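Local coordinates for protein RNA methyltransferase, TrmH family (Porphyromonas gingivalis, PDB 2I6D) that probably binds RNA and transfers a methyl group to it, as other members of the TrmH (SpoU) family of methyltransferases do, at residues I129-L134 against R156-L162; L13-R17 against K76-T80; R44-G50 against P61-V67. The contacts are given in a common frame with arbitrary orientation. Where two conformers were deposited one is given. Residue numbers count along the deposited sequence, not the author numbering.

Interaction 1 of 3, residues I129-L134 against R156-L162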
# COMPACT_ATOMS: atom_id res chain seq x y z
N ILE A 129 11.24 3.00 2.07
CA ILE A 129 10.35 3.00 3.23
C ILE A 129 9.88 1.57 3.53
O ILE A 129 9.44 0.85 2.63
CB ILE A 129 9.08 3.89 2.96
CG1 ILE A 129 9.47 5.37 2.77
CG2 ILE A 129 7.97 3.65 4.04
CD1 ILE A 129 9.30 6.27 3.92
N ARG A 130 10.02 1.12 4.77
CA ARG A 130 9.66 -0.27 5.07
C ARG A 130 8.25 -0.49 5.55
O ARG A 130 7.75 -1.64 5.50
CB ARG A 130 10.65 -0.84 6.09
CG ARG A 130 12.05 -1.01 5.46
CD ARG A 130 13.11 -0.96 6.50
NE ARG A 130 13.05 -2.11 7.39
CZ ARG A 130 14.11 -2.61 8.01
NH1 ARG A 130 15.29 -2.05 7.81
NH2 ARG A 130 13.99 -3.66 8.81
N HIS A 131 7.61 0.58 6.02
CA HIS A 131 6.27 0.45 6.63
C HIS A 131 5.41 1.58 6.25
O HIS A 131 5.84 2.74 6.31
CB HIS A 131 6.33 0.37 8.18
CG HIS A 131 6.99 -0.87 8.68
ND1 HIS A 131 6.31 -2.05 8.84
CD2 HIS A 131 8.29 -1.14 8.97
CE1 HIS A 131 7.15 -2.99 9.25
NE2 HIS A 131 8.35 -2.46 9.34
N VAL A 132 4.18 1.25 5.87
CA VAL A 132 3.17 2.28 5.52
C VAL A 132 1.92 1.89 6.30
O VAL A 132 1.37 0.79 6.15
CB VAL A 132 2.86 2.37 3.99
CG1 VAL A 132 1.67 3.30 3.72
CG2 VAL A 132 4.10 2.85 3.19
N TRP A 133 1.48 2.80 7.16
CA TRP A 133 0.29 2.56 7.94
C TRP A 133 -0.88 3.28 7.32
O TRP A 133 -0.71 4.36 6.74
CB TRP A 133 0.46 3.08 9.38
CG TRP A 133 1.63 2.55 10.17
CD1 TRP A 133 2.41 1.44 9.92
CD2 TRP A 133 2.08 3.09 11.39
NE1 TRP A 133 3.36 1.31 10.91
CE2 TRP A 133 3.17 2.32 11.82
CE3 TRP A 133 1.67 4.20 12.14
CZ2 TRP A 133 3.87 2.62 13.00
CZ3 TRP A 133 2.37 4.50 13.32
CH2 TRP A 133 3.45 3.69 13.74
N LEU A 134 -2.06 2.71 7.45
CA LEU A 134 -3.25 3.26 6.82
C LEU A 134 -4.31 3.59 7.87
O LEU A 134 -4.83 2.71 8.58
CB LEU A 134 -3.80 2.29 5.75
CG LEU A 134 -2.68 2.12 4.73
CD1 LEU A 134 -2.25 0.67 4.50
CD2 LEU A 134 -2.91 2.90 3.44
N ARG A 156 7.98 -5.44 -0.69
CA ARG A 156 8.96 -4.90 0.21
C ARG A 156 8.41 -3.88 1.18
O ARG A 156 9.08 -3.55 2.14
CB ARG A 156 10.10 -4.26 -0.57
CG ARG A 156 11.11 -5.25 -1.12
CD ARG A 156 11.98 -4.53 -2.16
NE ARG A 156 11.13 -4.01 -3.22
CZ ARG A 156 10.74 -4.71 -4.27
NH1 ARG A 156 11.15 -5.97 -4.41
NH2 ARG A 156 9.95 -4.15 -5.19
N VAL A 157 7.21 -3.37 0.91
CA VAL A 157 6.59 -2.35 1.77
C VAL A 157 5.45 -3.05 2.52
O VAL A 157 4.48 -3.54 1.90
CB VAL A 157 6.08 -1.12 0.97
CG1 VAL A 157 5.43 -0.09 1.92
CG2 VAL A 157 7.23 -0.47 0.15
N GLN A 158 5.59 -3.15 3.84
CA GLN A 158 4.55 -3.76 4.66
C GLN A 158 3.44 -2.76 5.01
O GLN A 158 3.71 -1.74 5.65
CB GLN A 158 5.10 -4.36 5.97
CG GLN A 158 3.96 -5.04 6.79
CD GLN A 158 4.33 -5.40 8.22
OE1 GLN A 158 4.56 -4.53 9.08
NE2 GLN A 158 4.32 -6.70 8.51
N PRO A 159 2.20 -3.04 4.58
CA PRO A 159 1.15 -2.08 4.86
C PRO A 159 0.33 -2.47 6.09
O PRO A 159 0.05 -3.66 6.27
CB PRO A 159 0.32 -2.12 3.59
CG PRO A 159 0.42 -3.60 3.12
CD PRO A 159 1.75 -4.14 3.70
N THR A 160 -0.05 -1.50 6.92
CA THR A 160 -0.69 -1.83 8.18
C THR A 160 -1.95 -1.00 8.36
O THR A 160 -1.86 0.16 8.68
CB THR A 160 0.26 -1.63 9.40
OG1 THR A 160 1.42 -2.46 9.25
CG2 THR A 160 -0.45 -2.04 10.71
N PRO A 161 -3.13 -1.60 8.14
CA PRO A 161 -4.35 -0.87 8.50
C PRO A 161 -4.41 -0.67 10.02
O PRO A 161 -4.23 -1.64 10.78
CB PRO A 161 -5.47 -1.82 8.04
CG PRO A 161 -4.79 -2.78 7.07
CD PRO A 161 -3.40 -2.93 7.54
N LEU A 162 -4.64 0.55 10.48
CA LEU A 162 -4.63 0.82 11.91
C LEU A 162 -6.02 0.68 12.51
O LEU A 162 -7.00 1.01 11.86
CB LEU A 162 -4.09 2.21 12.23
CG LEU A 162 -2.66 2.58 11.80
CD1 LEU A 162 -2.32 3.96 12.30
CD2 LEU A 162 -1.67 1.59 12.37
O HOH W 1 10.85 -1.11 1.42

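Interaction 2 of 3, residues L13-R17 against K76-T80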
# COMPACT_ATOMS: atom_id res chain seq x y z
N LEU A 13 -12.94 -16.95 -6.75
CA LEU A 13 -12.08 -15.96 -7.41
C LEU A 13 -12.77 -14.60 -7.61
O LEU A 13 -12.19 -13.53 -7.33
CB LEU A 13 -11.56 -16.53 -8.75
CG LEU A 13 -10.44 -17.56 -8.57
CD1 LEU A 13 -10.32 -18.40 -9.82
CD2 LEU A 13 -9.05 -16.87 -8.21
N ARG A 14 -14.01 -14.64 -8.09
CA ARG A 14 -14.76 -13.39 -8.37
C ARG A 14 -15.11 -12.62 -7.09
O ARG A 14 -15.16 -11.41 -7.09
CB ARG A 14 -16.03 -13.68 -9.18
CG ARG A 14 -15.74 -14.19 -10.60
CD ARG A 14 -17.02 -14.59 -11.36
NE ARG A 14 -17.99 -13.50 -11.46
CZ ARG A 14 -17.87 -12.47 -12.29
NH1 ARG A 14 -16.84 -12.38 -13.13
NH2 ARG A 14 -18.81 -11.53 -12.29
N SER A 15 -15.34 -13.35 -5.99
CA SER A 15 -15.75 -12.74 -4.73
C SER A 15 -14.66 -11.83 -4.17
O SER A 15 -14.95 -10.89 -3.42
CB SER A 15 -16.11 -13.83 -3.71
OG SER A 15 -14.92 -14.43 -3.22
N LEU A 16 -13.40 -12.07 -4.54
CA LEU A 16 -12.29 -11.34 -3.89
C LEU A 16 -12.14 -9.89 -4.35
O LEU A 16 -11.37 -9.11 -3.77
CB LEU A 16 -10.97 -12.10 -4.07
CG LEU A 16 -10.97 -13.51 -3.48
CD1 LEU A 16 -9.64 -14.21 -3.81
CD2 LEU A 16 -11.29 -13.55 -1.95
N ARG A 17 -12.90 -9.51 -5.37
CA ARG A 17 -12.99 -8.11 -5.74
C ARG A 17 -13.78 -7.26 -4.70
O ARG A 17 -13.74 -6.03 -4.76
CB ARG A 17 -13.60 -7.96 -7.11
CG ARG A 17 -15.10 -8.16 -7.20
CD ARG A 17 -15.47 -8.50 -8.65
NE ARG A 17 -14.55 -9.52 -9.16
CZ ARG A 17 -14.42 -9.90 -10.43
NH1 ARG A 17 -15.17 -9.34 -11.38
NH2 ARG A 17 -13.53 -10.84 -10.76
N LYS A 76 -11.57 -12.89 -18.64
CA LYS A 76 -12.62 -11.96 -18.22
C LYS A 76 -13.66 -12.66 -17.35
O LYS A 76 -14.45 -11.99 -16.68
CB LYS A 76 -13.31 -11.27 -19.41
CG LYS A 76 -12.36 -10.37 -20.21
CD LYS A 76 -13.01 -9.76 -21.46
CE LYS A 76 -12.00 -8.85 -22.18
NZ LYS A 76 -12.64 -8.05 -23.27
N ARG A 77 -13.68 -14.00 -17.37
CA ARG A 77 -14.61 -14.75 -16.53
C ARG A 77 -14.28 -14.57 -15.05
O ARG A 77 -15.17 -14.65 -14.20
CB ARG A 77 -14.63 -16.22 -16.91
CG ARG A 77 -15.28 -16.46 -18.25
CD ARG A 77 -14.99 -17.87 -18.77
NE ARG A 77 -15.73 -18.86 -18.01
CZ ARG A 77 -15.56 -20.17 -18.12
NH1 ARG A 77 -14.64 -20.67 -18.95
NH2 ARG A 77 -16.33 -20.98 -17.41
N ILE A 78 -13.01 -14.29 -14.76
CA ILE A 78 -12.52 -14.20 -13.38
C ILE A 78 -11.78 -12.89 -13.02
O ILE A 78 -11.68 -12.53 -11.84
CB ILE A 78 -11.66 -15.44 -13.02
CG1 ILE A 78 -10.47 -15.57 -13.97
CG2 ILE A 78 -12.55 -16.72 -12.98
CD1 ILE A 78 -9.43 -16.60 -13.54
N SER A 79 -11.28 -12.18 -14.03
CA SER A 79 -10.48 -10.98 -13.79
C SER A 79 -11.28 -9.71 -13.50
O SER A 79 -12.45 -9.58 -13.87
CB SER A 79 -9.50 -10.74 -14.95
OG SER A 79 -8.85 -9.47 -14.84
N THR A 80 -10.61 -8.75 -12.86
CA THR A 80 -11.18 -7.45 -12.58
C THR A 80 -10.67 -6.44 -13.59
O THR A 80 -11.03 -5.27 -13.52
CB THR A 80 -10.80 -6.96 -11.16
OG1 THR A 80 -9.37 -6.90 -11.03
CG2 THR A 80 -11.38 -7.91 -10.10
O HOH W 2 -14.72 -10.97 -14.05

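Interaction 3 of 3, residues R44-G50 against P61-V67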
# COMPACT_ATOMS: atom_id res chain seq x y z
N ARG A 44 1.58 -15.89 1.19
CA ARG A 44 1.24 -17.29 1.20
C ARG A 44 0.24 -17.52 0.08
O ARG A 44 -0.89 -17.07 0.15
CB ARG A 44 0.59 -17.65 2.53
CG ARG A 44 0.89 -19.04 3.03
CD ARG A 44 0.26 -20.08 2.16
NE ARG A 44 0.40 -21.42 2.75
CZ ARG A 44 -0.06 -22.54 2.19
NH1 ARG A 44 0.11 -23.71 2.81
NH2 ARG A 44 -0.69 -22.48 1.01
N CYS A 45 0.66 -18.26 -0.94
CA CYS A 45 -0.22 -18.52 -2.08
C CYS A 45 -1.15 -19.73 -1.83
O CYS A 45 -0.69 -20.82 -1.49
CB CYS A 45 0.61 -18.70 -3.35
SG CYS A 45 -0.44 -18.98 -4.80
N ARG A 46 -2.45 -19.49 -1.99
CA ARG A 46 -3.54 -20.45 -1.78
C ARG A 46 -3.93 -21.13 -3.11
O ARG A 46 -4.31 -22.29 -3.16
CB ARG A 46 -4.73 -19.62 -1.26
CG ARG A 46 -5.97 -20.35 -0.74
CD ARG A 46 -6.84 -19.34 0.03
NE ARG A 46 -8.23 -19.74 0.15
CZ ARG A 46 -9.13 -19.15 0.93
NH1 ARG A 46 -10.38 -19.60 0.97
NH2 ARG A 46 -8.78 -18.11 1.67
N MSE A 47 -3.89 -20.33 -4.18
CA MSE A 47 -4.37 -20.76 -5.48
C MSE A 47 -3.61 -20.00 -6.57
O MSE A 47 -3.32 -18.81 -6.42
CB MSE A 47 -5.87 -20.50 -5.58
CG MSE A 47 -6.44 -20.64 -6.97
SE MSE A 47 -8.42 -20.70 -6.94
CE MSE A 47 -8.63 -22.63 -6.83
N LEU A 48 -3.30 -20.69 -7.66
CA LEU A 48 -2.59 -20.10 -8.80
C LEU A 48 -3.21 -20.67 -10.06
O LEU A 48 -3.23 -21.87 -10.26
CB LEU A 48 -1.10 -20.40 -8.72
CG LEU A 48 -0.23 -19.72 -9.78
CD1 LEU A 48 -0.26 -18.19 -9.62
CD2 LEU A 48 1.21 -20.24 -9.67
N VAL A 49 -3.74 -19.79 -10.90
CA VAL A 49 -4.53 -20.20 -12.07
C VAL A 49 -3.90 -19.49 -13.27
O VAL A 49 -3.69 -18.27 -13.23
CB VAL A 49 -5.97 -19.74 -11.88
CG1 VAL A 49 -6.76 -19.85 -13.13
CG2 VAL A 49 -6.63 -20.58 -10.78
N GLY A 50 -3.53 -20.24 -14.29
CA GLY A 50 -2.93 -19.60 -15.44
C GLY A 50 -2.77 -20.55 -16.60
O GLY A 50 -3.02 -21.74 -16.47
N PRO A 61 4.10 -22.68 -6.24
CA PRO A 61 3.96 -22.38 -4.82
C PRO A 61 3.81 -23.67 -4.03
O PRO A 61 3.14 -24.61 -4.48
CB PRO A 61 2.65 -21.59 -4.74
CG PRO A 61 2.31 -21.20 -6.15
CD PRO A 61 2.94 -22.22 -7.03
N HIS A 62 4.44 -23.72 -2.86
CA HIS A 62 4.27 -24.89 -2.01
C HIS A 62 2.85 -24.92 -1.43
O HIS A 62 2.34 -23.94 -0.87
CB HIS A 62 5.36 -24.98 -0.93
CG HIS A 62 6.46 -25.95 -1.25
ND1 HIS A 62 7.65 -25.56 -1.83
CD2 HIS A 62 6.55 -27.29 -1.08
CE1 HIS A 62 8.43 -26.62 -1.99
NE2 HIS A 62 7.78 -27.68 -1.55
N ASP A 63 2.20 -26.07 -1.62
CA ASP A 63 0.86 -26.29 -1.07
C ASP A 63 -0.22 -25.32 -1.56
O ASP A 63 -1.03 -24.83 -0.77
CB ASP A 63 0.91 -26.28 0.47
CG ASP A 63 -0.29 -26.97 1.09
OD1 ASP A 63 -0.66 -28.07 0.61
OD2 ASP A 63 -0.86 -26.41 2.04
N ALA A 64 -0.23 -25.04 -2.85
CA ALA A 64 -1.31 -24.25 -3.43
C ALA A 64 -2.11 -25.10 -4.40
O ALA A 64 -1.61 -26.08 -4.94
CB ALA A 64 -0.76 -23.00 -4.13
N GLU A 65 -3.37 -24.74 -4.59
CA GLU A 65 -4.12 -25.28 -5.70
C GLU A 65 -3.73 -24.57 -7.01
O GLU A 65 -3.98 -23.37 -7.18
CB GLU A 65 -5.61 -25.17 -5.45
CG GLU A 65 -6.43 -25.75 -6.55
CD GLU A 65 -7.69 -26.38 -6.05
OE1 GLU A 65 -8.14 -27.35 -6.69
OE2 GLU A 65 -8.21 -25.90 -5.01
N VAL A 66 -3.13 -25.33 -7.92
CA VAL A 66 -2.64 -24.81 -9.18
C VAL A 66 -3.49 -25.37 -10.31
O VAL A 66 -3.65 -26.59 -10.43
CB VAL A 66 -1.15 -25.18 -9.39
CG1 VAL A 66 -0.66 -24.69 -10.74
CG2 VAL A 66 -0.31 -24.58 -8.26
N VAL A 67 -4.07 -24.48 -11.11
CA VAL A 67 -4.97 -24.92 -12.19
C VAL A 67 -4.38 -24.42 -13.48
O VAL A 67 -4.24 -23.22 -13.65
CB VAL A 67 -6.43 -24.38 -12.06
CG1 VAL A 67 -7.32 -24.96 -13.17
CG2 VAL A 67 -7.04 -24.69 -10.68

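Interaction 1 of 3, residues I129-L134 against R156-L162
Two parallel strands, 131-134 and 158-161, lie side by side with their axes 4.5 Å apart at closest and twisted by 21°. Five backbone hydrogen bonds join the segments; Q158 N donates to R130 O (3.1 Å) and, at the far end, L162 N to L134 O (2.9 Å). Side chains alternate between two faces. V132 brings CG2 to 3.5 Å from V157 CG1, and on the same face L134 sets CD1 3.9 Å from P159 CB. The pair belongs to a beta-alpha-beta unit with helix 144-148 in the connection, and strand 158-161 is an outermost strand of the parallel sheet of the SPOUT methyltransferase domain. On the other face the t/t chain of Q158 extends beside H131 and brings OE1 to 3.0 Å from H131 CE1, at the edge of the imidazole; H131 NE2 hydrogen-bonds E102. W133 rests CD1 3.8 Å from T160 CB and CB 4.0 Å from CD2 of L162, whose CA-to-CB bond points toward segment 129-134, while W133 NE1 hydrogen-bonds V100 O.

Interaction 2 of 3, residues L13-R17 against K76-T80
I78, R17 and R14 carry most of this contact, in which segment 13-17, on the C-terminal part of helix 7-15 and its continuation to R17, meets a loop through one apolar touch and two arginines. I78 has the most surface covered. Its CG2 lies 4.2 Å from CD1 of L13, whose CA-to-CB bond points toward the loop, and its CA is 4.3 Å from CG of R14, so the aliphatic part of that arginine also rests against it. The guanidinium of R17 lies with one face over the methyl of T80, R17 CZ to T80 CG2 being 3.6 Å, while R17 NH2 comes to 2.7 Å from I78 O at the edge of the group. A water accepts from R17 NH1 at 3.2 Å and donates to K76 O at 2.8 Å and to S79 O at 2.7 Å. With chi3 and chi4 of R14 both bent (57° and 76°), R14 NH1 hydrogen-bonds R77 O at 3.0 Å. R14 thus binds a main-chain carbonyl directly, whereas R17 reaches two through the water. E31 of strand 27-31 in turn holds S79 OG and T80 N. On the sheet side, L13 packs on V90 of strand 87-92, and I78 fits between helix 7-15 (I10, L13) and M88 of that strand, with the loop against the helix.

Interaction 3 of 3, residues R44-G50 against P61-V67
A classic beta bulge interrupts strand 45-51 here: R46 and M47 both face V90 of strand 87-92, and the chain turns a corner at R46. Beside that corner, P61 to A64 form a type II turn with D63 at positive phi (61°), which leads into strand 65-69. R44 binds D63, the third residue of the turn, with NH1 in a salt bridge to D63 OD2 (3.0 Å) and NH2 donating to D63 O (3.0 Å) as well as to C45 O of its own segment (3.0 Å). C45 meets the same turn with SG, 3.8 Å from P61 CG and 4.1 Å from A64 CB. From R46 O onward the strands run parallel, only 5° apart, joined by E65 N to R46 O (3.0 Å), L48 N to E65 O (2.8 Å), V67 N to L48 O (2.9 Å) and G50 N to V67 O (3.1 Å). L48 places CD2 3.7 Å from P61 CD on one face; on the other, V49 CG2 lies 4.0 Å from V67 CB and selenomethionine M47 sets CE 3.8 Å from E65 OE2. With helix 52-56 in the connection, these strands form a beta-alpha-beta unit at one edge of the mixed four-stranded sheet in the MRM3-like substrate-binding domain.

In the fold
Interactions 1 and 3 are both parallel strand pairs of beta-alpha-beta units at the margin of a sheet, but in different sheets. Interaction 1, whose centre lies about 6 Å from the centre of the chain, belongs to the parallel SPOUT sheet and is mostly buried; interactions 2 and 3 are both partly buried. Interaction 3, centred about 23 Å out, adds a salt bridge at an exposed turn, whereas interaction 2, a helix against a loop, relies on arginine side chains and a water, with I78 against L13. Interaction 3 is nested in the loop of chain that interaction 2 closes. The two touch, L13 CG lying 4.1 Å from M47 SE and I78 CD1 4.2 Å from V49 CG1.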